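Local coordinates for protein hypothetical bacterial 6-phosphogluconolactonase (Bacteroides fragilis, PDB 3SCY) that is a putative 6-phosphogluconolactonase with a seven-bladed beta-propeller fold that probably hydrolyses 6-phosphogluconolactone, at residues S261-L266 / P308-I313; Y272-N277 / F333-A338; D282-F287 / Q302-H307. One frame throughout, in Å; residues are numbered along the deposited sequence.

Interaction 1. Residues S261-L266 / P308-I313; sequences SGDIHL and PRNFII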
loop_
_atom_site.group_PDB
_atom_site.type_symbol
_atom_site.label_atom_id
_atom_site.label_comp_id
_atom_site.label_asym_id
_atom_site.label_seq_id
_atom_site.Cartn_x
_atom_site.Cartn_y
_atom_site.Cartn_z
ATOM N N SER A 261 -2.138 -10.757 -8.832
ATOM C CA SER A 261 -2.814 -9.468 -8.611
ATOM C C SER A 261 -2.049 -8.608 -7.592
ATOM O O SER A 261 -1.284 -9.129 -6.771
ATOM C CB SER A 261 -4.269 -9.664 -8.231
ATOM O OG SER A 261 -4.954 -10.201 -9.357
ATOM N N GLY A 262 -2.141 -7.291 -7.783
ATOM C CA GLY A 262 -1.289 -6.368 -7.058
ATOM C C GLY A 262 -1.933 -5.373 -6.124
ATOM O O GLY A 262 -2.051 -5.624 -4.917
ATOM N N ASP A 263 -2.257 -4.213 -6.651
ATOM C CA ASP A 263 -2.747 -3.127 -5.820
ATOM C C ASP A 263 -4.232 -2.793 -6.082
ATOM O O ASP A 263 -4.842 -3.283 -7.021
ATOM C CB ASP A 263 -1.866 -1.902 -6.047
ATOM C CG ASP A 263 -1.802 -0.913 -4.895
ATOM O OD1 ASP A 263 -2.362 -1.225 -3.792
ATOM O OD2 ASP A 263 -1.171 0.146 -5.073
ATOM N N ILE A 264 -4.800 -2.009 -5.178
ATOM C CA ILE A 264 -6.220 -1.680 -5.233
ATOM C C ILE A 264 -6.449 -0.277 -4.693
ATOM O O ILE A 264 -5.919 0.101 -3.644
ATOM C CB ILE A 264 -7.047 -2.749 -4.431
ATOM C CG1 ILE A 264 -8.560 -2.560 -4.655
ATOM C CG2 ILE A 264 -6.663 -2.777 -2.919
ATOM C CD1 ILE A 264 -9.414 -3.772 -4.105
ATOM N N HIS A 265 -7.260 0.525 -5.448
ATOM C CA HIS A 265 -7.566 1.894 -5.090
ATOM C C HIS A 265 -8.927 2.303 -5.579
ATOM O O HIS A 265 -9.354 1.915 -6.668
ATOM C CB HIS A 265 -6.537 2.891 -5.676
ATOM C CG HIS A 265 -5.156 2.716 -5.149
ATOM N ND1 HIS A 265 -4.723 3.407 -4.031
ATOM C CD2 HIS A 265 -4.163 1.905 -5.578
ATOM C CE1 HIS A 265 -3.486 2.990 -3.814
ATOM N NE2 HIS A 265 -3.113 2.069 -4.704
ATOM N N LEU A 266 -9.598 3.108 -4.769
ATOM C CA LEU A 266 -10.836 3.719 -5.159
ATOM C C LEU A 266 -10.528 5.092 -5.695
ATOM O O LEU A 266 -9.627 5.775 -5.171
ATOM C CB LEU A 266 -11.778 3.845 -3.938
ATOM C CG LEU A 266 -12.515 2.596 -3.520
ATOM C CD1 LEU A 266 -12.948 2.676 -2.089
ATOM C CD2 LEU A 266 -13.743 2.366 -4.388
ATOM N N PRO A 308 2.824 -4.095 -12.883
ATOM C CA PRO A 308 2.207 -2.987 -12.115
ATOM C C PRO A 308 1.907 -3.404 -10.672
ATOM O O PRO A 308 0.767 -3.626 -10.290
ATOM C CB PRO A 308 0.911 -2.712 -12.887
ATOM C CG PRO A 308 0.536 -4.047 -13.478
ATOM C CD PRO A 308 1.857 -4.709 -13.825
ATOM N N ARG A 309 2.947 -3.511 -9.845
ATOM C CA ARG A 309 2.784 -3.931 -8.446
ATOM C C ARG A 309 2.084 -2.852 -7.559
ATOM O O ARG A 309 1.513 -3.162 -6.507
ATOM C CB ARG A 309 4.189 -4.233 -7.897
ATOM C CG ARG A 309 4.310 -4.471 -6.391
ATOM C CD ARG A 309 5.708 -5.016 -6.055
ATOM N NE ARG A 309 5.924 -5.027 -4.602
ATOM C CZ ARG A 309 6.091 -6.121 -3.864
ATOM N NH1 ARG A 309 6.106 -7.325 -4.437
ATOM N NH2 ARG A 309 6.243 -6.024 -2.545
ATOM N N ASN A 310 2.147 -1.588 -8.000
ATOM C CA ASN A 310 1.619 -0.468 -7.244
ATOM C C ASN A 310 1.155 0.623 -8.175
ATOM O O ASN A 310 1.729 0.808 -9.243
ATOM C CB ASN A 310 2.747 0.071 -6.334
ATOM C CG ASN A 310 2.329 1.253 -5.486
ATOM O OD1 ASN A 310 2.398 2.410 -5.911
ATOM N ND2 ASN A 310 1.790 0.976 -4.317
ATOM N N PHE A 311 0.096 1.346 -7.777
ATOM C CA PHE A 311 -0.330 2.498 -8.530
ATOM C C PHE A 311 -0.966 3.471 -7.537
ATOM O O PHE A 311 -1.064 3.171 -6.345
ATOM C CB PHE A 311 -1.268 2.120 -9.712
ATOM C CG PHE A 311 -2.602 1.533 -9.356
ATOM C CD1 PHE A 311 -2.741 0.164 -9.126
ATOM C CD2 PHE A 311 -3.738 2.335 -9.300
ATOM C CE1 PHE A 311 -3.991 -0.376 -8.794
ATOM C CE2 PHE A 311 -4.980 1.793 -8.951
ATOM C CZ PHE A 311 -5.093 0.441 -8.705
ATOM N N ILE A 312 -1.365 4.657 -8.021
ATOM C CA ILE A 312 -1.975 5.667 -7.164
ATOM C C ILE A 312 -2.875 6.542 -8.024
ATOM O O ILE A 312 -2.629 6.690 -9.230
ATOM C CB ILE A 312 -0.878 6.493 -6.440
ATOM C CG1 ILE A 312 -1.464 7.343 -5.289
ATOM C CG2 ILE A 312 -0.039 7.341 -7.437
ATOM C CD1 ILE A 312 -0.379 7.861 -4.322
ATOM N N ILE A 313 -3.915 7.135 -7.403
ATOM C CA ILE A 313 -4.804 8.100 -8.060
ATOM C C ILE A 313 -4.530 9.468 -7.411
ATOM O O ILE A 313 -4.424 9.570 -6.185
ATOM C CB ILE A 313 -6.284 7.668 -7.949
ATOM C CG1 ILE A 313 -6.478 6.278 -8.584
ATOM C CG2 ILE A 313 -7.212 8.712 -8.602
ATOM C CD1 ILE A 313 -7.852 5.681 -8.405
#

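Interaction 2. Residues Y272-N277 / F333-A338; sequences YLYASN and FERDQA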
loop_
_atom_site.group_PDB
_atom_site.type_symbol
_atom_site.label_atom_id
_atom_site.label_comp_id
_atom_site.label_asym_id
_atom_site.label_seq_id
_atom_site.Cartn_x
_atom_site.Cartn_y
_atom_site.Cartn_z
ATOM N N TYR A 272 -15.446 4.635 -8.652
ATOM C CA TYR A 272 -14.773 3.553 -9.349
ATOM C C TYR A 272 -13.713 2.957 -8.510
ATOM O O TYR A 272 -13.131 3.638 -7.666
ATOM C CB TYR A 272 -14.143 4.030 -10.686
ATOM C CG TYR A 272 -15.187 4.433 -11.700
ATOM C CD1 TYR A 272 -15.811 3.481 -12.506
ATOM C CD2 TYR A 272 -15.622 5.750 -11.787
ATOM C CE1 TYR A 272 -16.847 3.834 -13.364
ATOM C CE2 TYR A 272 -16.656 6.114 -12.638
ATOM C CZ TYR A 272 -17.253 5.157 -13.437
ATOM O OH TYR A 272 -18.295 5.519 -14.264
ATOM N N LEU A 273 -13.507 1.654 -8.698
ATOM C CA LEU A 273 -12.479 0.869 -8.036
ATOM C C LEU A 273 -11.536 0.334 -9.112
ATOM O O LEU A 273 -11.981 -0.155 -10.156
ATOM C CB LEU A 273 -13.093 -0.267 -7.216
ATOM C CG LEU A 273 -12.062 -1.082 -6.398
ATOM C CD1 LEU A 273 -12.548 -1.354 -5.029
ATOM C CD2 LEU A 273 -11.651 -2.381 -7.104
ATOM N N TYR A 274 -10.233 0.348 -8.812
ATOM C CA TYR A 274 -9.214 -0.136 -9.727
ATOM C C TYR A 274 -8.372 -1.194 -9.041
ATOM O O TYR A 274 -8.037 -1.046 -7.859
ATOM C CB TYR A 274 -8.305 1.044 -10.166
ATOM C CG TYR A 274 -9.081 2.111 -10.900
ATOM C CD1 TYR A 274 -9.753 3.118 -10.206
ATOM C CD2 TYR A 274 -9.136 2.123 -12.291
ATOM C CE1 TYR A 274 -10.527 4.070 -10.879
ATOM C CE2 TYR A 274 -9.847 3.107 -12.978
ATOM C CZ TYR A 274 -10.563 4.060 -12.268
ATOM O OH TYR A 274 -11.290 4.997 -12.963
ATOM N N ALA A 275 -7.998 -2.241 -9.786
ATOM C CA ALA A 275 -7.171 -3.300 -9.236
ATOM C C ALA A 275 -6.173 -3.739 -10.276
ATOM O O ALA A 275 -6.555 -3.916 -11.436
ATOM C CB ALA A 275 -8.035 -4.469 -8.775
ATOM N N SER A 276 -4.892 -3.864 -9.907
ATOM C CA SER A 276 -3.888 -4.217 -10.897
ATOM C C SER A 276 -3.554 -5.700 -10.918
ATOM O O SER A 276 -3.734 -6.395 -9.915
ATOM C CB SER A 276 -2.616 -3.393 -10.711
ATOM O OG SER A 276 -1.899 -3.743 -9.527
ATOM N N ASN A 277 -3.061 -6.157 -12.079
ATOM C CA ASN A 277 -2.678 -7.532 -12.339
ATOM C C ASN A 277 -1.323 -7.585 -12.939
ATOM O O ASN A 277 -1.010 -6.782 -13.811
ATOM C CB ASN A 277 -3.656 -8.164 -13.340
ATOM C CG ASN A 277 -5.061 -8.328 -12.833
ATOM O OD1 ASN A 277 -5.298 -8.805 -11.720
ATOM N ND2 ASN A 277 -6.037 -8.038 -13.706
ATOM N N PHE A 333 -1.887 7.846 -16.643
ATOM C CA PHE A 333 -3.183 7.717 -17.306
ATOM C C PHE A 333 -4.143 8.795 -16.871
ATOM O O PHE A 333 -4.249 9.105 -15.689
ATOM C CB PHE A 333 -3.840 6.343 -17.047
ATOM C CG PHE A 333 -3.047 5.177 -17.570
ATOM C CD1 PHE A 333 -2.079 4.560 -16.772
ATOM C CD2 PHE A 333 -3.279 4.670 -18.844
ATOM C CE1 PHE A 333 -1.312 3.508 -17.275
ATOM C CE2 PHE A 333 -2.501 3.631 -19.348
ATOM C CZ PHE A 333 -1.555 3.024 -18.549
ATOM N N GLU A 334 -4.833 9.395 -17.826
ATOM C CA GLU A 334 -5.876 10.346 -17.503
ATOM C C GLU A 334 -7.166 9.560 -17.280
ATOM O O GLU A 334 -7.446 8.635 -18.043
ATOM C CB GLU A 334 -6.026 11.396 -18.620
ATOM C CG GLU A 334 -7.032 12.475 -18.256
ATOM C CD GLU A 334 -7.127 13.682 -19.166
ATOM O OE1 GLU A 334 -6.287 13.812 -20.087
ATOM O OE2 GLU A 334 -8.027 14.520 -18.925
ATOM N N ARG A 335 -7.921 9.903 -16.236
ATOM C CA ARG A 335 -9.199 9.296 -15.883
ATOM C C ARG A 335 -10.357 10.063 -16.437
ATOM O O ARG A 335 -10.432 11.283 -16.279
ATOM C CB ARG A 335 -9.397 9.267 -14.366
ATOM C CG ARG A 335 -8.544 8.283 -13.617
ATOM C CD ARG A 335 -9.023 8.108 -12.174
ATOM N NE ARG A 335 -10.345 7.494 -12.058
ATOM C CZ ARG A 335 -11.463 8.129 -11.720
ATOM N NH1 ARG A 335 -11.430 9.412 -11.377
ATOM N NH2 ARG A 335 -12.621 7.482 -11.705
ATOM N N ASP A 336 -11.313 9.347 -17.011
ATOM C CA ASP A 336 -12.562 9.974 -17.394
ATOM C C ASP A 336 -13.435 9.785 -16.183
ATOM O O ASP A 336 -13.730 8.644 -15.816
ATOM C CB ASP A 336 -13.134 9.335 -18.672
ATOM C CG ASP A 336 -14.427 9.982 -19.143
ATOM O OD1 ASP A 336 -15.238 10.391 -18.281
ATOM O OD2 ASP A 336 -14.669 9.998 -20.359
ATOM N N GLN A 337 -13.790 10.887 -15.503
ATOM C CA GLN A 337 -14.517 10.795 -14.231
ATOM C C GLN A 337 -15.962 10.304 -14.399
ATOM O O GLN A 337 -16.514 9.742 -13.453
ATOM C CB GLN A 337 -14.439 12.126 -13.443
ATOM C CG GLN A 337 -12.971 12.620 -13.338
ATOM C CD GLN A 337 -12.482 13.067 -11.982
ATOM O OE1 GLN A 337 -12.573 12.351 -10.973
ATOM N NE2 GLN A 337 -11.811 14.207 -11.963
ATOM N N ALA A 338 -16.514 10.372 -15.609
ATOM C CA ALA A 338 -17.866 9.907 -15.887
ATOM C C ALA A 338 -17.936 8.424 -16.303
ATOM O O ALA A 338 -18.997 7.819 -16.175
ATOM C CB ALA A 338 -18.480 10.769 -16.970
#

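Interaction 3. Residues D282-F287 / Q302-H307; sequences DGVAIF and QLTGIH. With NA (sodium ion), chain E.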
loop_
_atom_site.group_PDB
_atom_site.type_symbol
_atom_site.label_atom_id
_atom_site.label_comp_id
_atom_site.label_asym_id
_atom_site.label_seq_id
_atom_site.Cartn_x
_atom_site.Cartn_y
_atom_site.Cartn_z
ATOM N N ASP A 282 -0.761 -7.779 -18.069
ATOM C CA ASP A 282 -0.490 -6.781 -17.044
ATOM C C ASP A 282 -1.329 -5.523 -17.261
ATOM O O ASP A 282 -1.406 -4.988 -18.366
ATOM C CB ASP A 282 1.007 -6.422 -17.012
ATOM C CG ASP A 282 1.936 -7.593 -16.784
ATOM O OD1 ASP A 282 1.886 -8.554 -17.582
ATOM O OD2 ASP A 282 2.790 -7.511 -15.858
ATOM N N GLY A 283 -1.997 -5.098 -16.208
ATOM C CA GLY A 283 -2.846 -3.938 -16.356
ATOM C C GLY A 283 -3.716 -3.690 -15.169
ATOM O O GLY A 283 -3.465 -4.209 -14.073
ATOM N N VAL A 284 -4.737 -2.848 -15.396
ATOM C CA VAL A 284 -5.616 -2.404 -14.328
ATOM C C VAL A 284 -7.045 -2.680 -14.713
ATOM O O VAL A 284 -7.496 -2.189 -15.746
ATOM C CB VAL A 284 -5.377 -0.896 -14.053
ATOM C CG1 VAL A 284 -6.342 -0.352 -13.000
ATOM C CG2 VAL A 284 -3.934 -0.649 -13.613
ATOM N N ALA A 285 -7.759 -3.443 -13.857
ATOM C CA ALA A 285 -9.190 -3.714 -14.015
ATOM C C ALA A 285 -9.950 -2.545 -13.401
ATOM O O ALA A 285 -9.548 -2.012 -12.354
ATOM C CB ALA A 285 -9.557 -5.023 -13.316
ATOM N N ILE A 286 -11.031 -2.126 -14.063
ATOM C CA ILE A 286 -11.828 -0.979 -13.655
ATOM C C ILE A 286 -13.245 -1.420 -13.334
ATOM O O ILE A 286 -13.911 -2.036 -14.178
ATOM C CB ILE A 286 -11.836 0.091 -14.774
ATOM C CG1 ILE A 286 -10.388 0.361 -15.307
ATOM C CG2 ILE A 286 -12.580 1.372 -14.286
ATOM C CD1 ILE A 286 -10.318 1.246 -16.587
ATOM N N PHE A 287 -13.691 -1.071 -12.134
ATOM C CA PHE A 287 -15.034 -1.409 -11.652
ATOM C C PHE A 287 -15.810 -0.189 -11.262
ATOM O O PHE A 287 -15.262 0.748 -10.666
ATOM C CB PHE A 287 -14.975 -2.332 -10.435
ATOM C CG PHE A 287 -14.256 -3.636 -10.655
ATOM C CD1 PHE A 287 -12.880 -3.723 -10.494
ATOM C CD2 PHE A 287 -14.961 -4.792 -10.983
ATOM C CE1 PHE A 287 -12.213 -4.939 -10.680
ATOM C CE2 PHE A 287 -14.295 -6.009 -11.145
ATOM C CZ PHE A 287 -12.928 -6.081 -10.970
ATOM N N GLN A 302 -7.361 -1.705 -18.570
ATOM C CA GLN A 302 -6.284 -0.945 -19.191
ATOM C C GLN A 302 -4.978 -1.704 -19.101
ATOM O O GLN A 302 -4.467 -1.922 -18.007
ATOM C CB GLN A 302 -6.153 0.429 -18.510
ATOM C CG GLN A 302 -4.931 1.231 -19.006
ATOM C CD GLN A 302 -5.045 1.672 -20.438
ATOM O OE1 GLN A 302 -5.926 2.447 -20.797
ATOM N NE2 GLN A 302 -4.177 1.182 -21.295
ATOM N N LEU A 303 -4.422 -2.066 -20.250
ATOM C CA LEU A 303 -3.121 -2.728 -20.281
ATOM C C LEU A 303 -2.046 -1.727 -19.937
ATOM O O LEU A 303 -2.106 -0.579 -20.365
ATOM C CB LEU A 303 -2.864 -3.350 -21.653
ATOM C CG LEU A 303 -3.742 -4.565 -21.988
ATOM C CD1 LEU A 303 -3.591 -4.948 -23.454
ATOM C CD2 LEU A 303 -3.348 -5.788 -21.131
ATOM N N THR A 304 -1.066 -2.160 -19.153
ATOM C CA THR A 304 -0.005 -1.250 -18.741
ATOM C C THR A 304 1.343 -1.813 -19.114
ATOM O O THR A 304 1.433 -2.897 -19.691
ATOM C CB THR A 304 -0.053 -1.078 -17.191
ATOM O OG1 THR A 304 0.137 -2.343 -16.564
ATOM C CG2 THR A 304 -1.338 -0.426 -16.684
ATOM N N GLY A 305 2.380 -1.115 -18.681
ATOM C CA GLY A 305 3.747 -1.625 -18.714
ATOM C C GLY A 305 3.827 -2.847 -17.809
ATOM O O GLY A 305 2.878 -3.172 -17.073
ATOM N N ILE A 306 4.946 -3.540 -17.846
ATOM C CA ILE A 306 5.074 -4.816 -17.148
ATOM C C ILE A 306 5.328 -4.683 -15.674
ATOM O O ILE A 306 6.212 -3.950 -15.233
ATOM C CB ILE A 306 6.159 -5.716 -17.801
ATOM C CG1 ILE A 306 5.949 -5.810 -19.339
ATOM C CG2 ILE A 306 6.210 -7.109 -17.140
ATOM C CD1 ILE A 306 4.540 -6.301 -19.838
ATOM N N HIS A 307 4.570 -5.492 -14.924
ATOM C CA HIS A 307 4.633 -5.666 -13.479
ATOM C C HIS A 307 4.137 -4.421 -12.711
ATOM O O HIS A 307 4.882 -3.842 -11.907
ATOM C CB HIS A 307 6.034 -6.098 -13.025
ATOM C CG HIS A 307 6.029 -6.890 -11.751
ATOM N ND1 HIS A 307 5.932 -8.272 -11.759
ATOM C CD2 HIS A 307 6.081 -6.460 -10.458
ATOM C CE1 HIS A 307 5.971 -8.641 -10.485
ATOM N NE2 HIS A 307 6.046 -7.586 -9.667
HETATM NA NA NA E . -7.886 2.743 -21.808
HETATM O O HOH W 1 4.412 -8.908 -14.568
HETATM O O HOH W 2 0.293 -5.284 -20.467
HETATM O O HOH W 3 -7.151 3.305 -23.884
HETATM O O HOH W 4 -7.943 0.239 -22.416
HETATM O O HOH W 5 -10.399 3.037 -22.592
HETATM O O HOH W 6 -9.620 1.940 -19.974
#

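Interaction 1. Residues S261-L266 / P308-I313
Asp263 OD2 is gripped by two donors. Across the contact Phe311 N gives it a nearly straight hydrogen bond (3.2 Å, 167°), on the lone pair directed away from OD1. From its own strand His265 NE2 bonds to the same oxygen at 2.8 Å. This second donor stands 60° out of the carboxylate plane, whereas the oxygen lies close to the plane of the imidazole. The two bonds hold OD2 between strand 261-266 and the backbone of 310-313. Asp263 CG is anti to the backbone N, which places it on the side where OD2 meets Phe311 N. The other oxygen, OD1, takes a hydrogen bond from His215 ND1, so the carboxylate links two histidines and a main-chain amide.

The imidazole also packs on Phe311 in an edge-to-face pair, with planes at 67° and centroids 4.7 Å apart. His265 CD2 does the touching. It sits over one face of the phenyl ring, offset toward the rim, 3.5 Å from Phe311 CE2. The two side chains run past one another, pointing opposite ways. At the ring edge Phe311 CE1 meets Asp263 O at 3.5 Å. Farther along, Ile313 CD1 packs against Leu266 O at 3.7 Å.

Asn310 lies alongside Asp263 and points the same way, its amide plane moderately tilted from the carboxylate. Its OD1 is bonded to Leu357 N, which ties this region to strand 354-360.

Strands 261-266 and 310-313 run nearly parallel, but their axes approach only to 6.3 Å and side chains bridge them. Each is the first strand of its own four-stranded antiparallel sheet, so the contact joins adjacent blades of the propeller. Leu320 of strand 319-324 and Tyr274 of strand 272-277 pack on Phe311.

Interaction 2. Residues Y272-N277 / F333-A338
Tyr274 OH receives two hydrogen bonds from the guanidinium of Arg335. Arg335 NE donates at 2.8 Å with an angle of 153°. Arg335 NH2 adds a more bent bond to the same oxygen at 3.1 Å. The arginine thus grips the phenol side-on, and the oxygen lies nearly in the guanidinium plane. The tyrosine ring stands almost perpendicular to that plane, at 87°. Tyr274 OH is also hydrogen-bonded to Gly340 O, so this oxygen has three polar partners: two arginine nitrogens and a backbone carbonyl.

The arginine chain is extended at chi2 and bends at chi3 (66°). The bend turns NE off the line of the preceding carbons and places it where it meets Tyr274 OH. The far nitrogen, NH1, bonds to Gly317 O and makes a weak bond to Gln337 OE1.

Tyr272 comes to the same guanidinium with its ring carbons. Its CD2 lies 3.5 Å from Arg335 NH2, near the guanidinium plane and at its edge. The ring and guanidinium planes are oblique to each other. Tyr272 CE2 meets Gln337 O at 3.7 Å, near the plane of the ring. At its end Tyr272 OH is 3.1 Å from Ala338 O. The turn that presents these carbonyls includes an Asx turn, in which Asp336 OD1 accepts from Ala338 N at 3.0 Å.

Strand 272-277 is second in the sheet 261-303, and strand 329-335 is third in the next sheet, 310-350. The contact therefore joins two adjacent propeller blades through side chains. Between them Ile313 of strand 310-313 packs on both Tyr274 and Arg335. Leu342 of strand 342-350 also packs on both, and Val284 and Ile286 of strand 283-289 pack on Tyr274.

Interaction 3. Residues D282-F287 / Q302-H307
Val284 and Gln302 form an antiparallel hydrogen-bonded pair. Val284 N donates to Gln302 O at 2.8 Å. In return Gln302 N donates to Val284 O at 2.9 Å. The side chain of the same glutamine reaches a metal: Gln302 OE1 binds the sodium ion at 2.2 Å. Four waters and Leu342 O complete the site. Beyond the pair, Thr304 N donates to Asp282 O at 3.0 Å. Asp282 OD2 accepts from His307 N at 2.8 Å, tying the end of the segment back to the aspartate.

Several features position these groups. Gln302 bends at chi2 (68°), which turns CD off the extended line, and Gln302 NE2 holds the amide in place with a straight bond to Leu303 O. Gly283 and Leu303 form an antiparallel non-hydrogen-bonded pair, with Gly283 CA only 3.1 Å from Gln302 O. Thr304 CG2 packs on Val284 CG2, the two side chains crossing at about a right angle. A water that donates to both Asp282 O and Thr304 O bridges those two residues.

This is the open end of the beta hairpin 283-289/296-303, the two outer strands of a propeller blade, with a sodium site alongside.

How the interactions relate
The centres of the three interactions lie 9 to 10 Å apart, around two neighbouring blades of the propeller. Interactions 1 and 2 both join the sheet 261-303 to the sheet 310-350, whereas interaction 3 lies between the last two strands of the first sheet and the connection to strand 310-313. Interaction 1 is nearer the centre of the chain, about 8 Å from it; the other two are about 17 Å away. Along the chain, interaction 3 is nested within both others, and interactions 1 and 2 alternate. Strand 272-277 hydrogen-bonds to both 261-266 and 283-289. Blade pairing is thus made at both inner and outer levels.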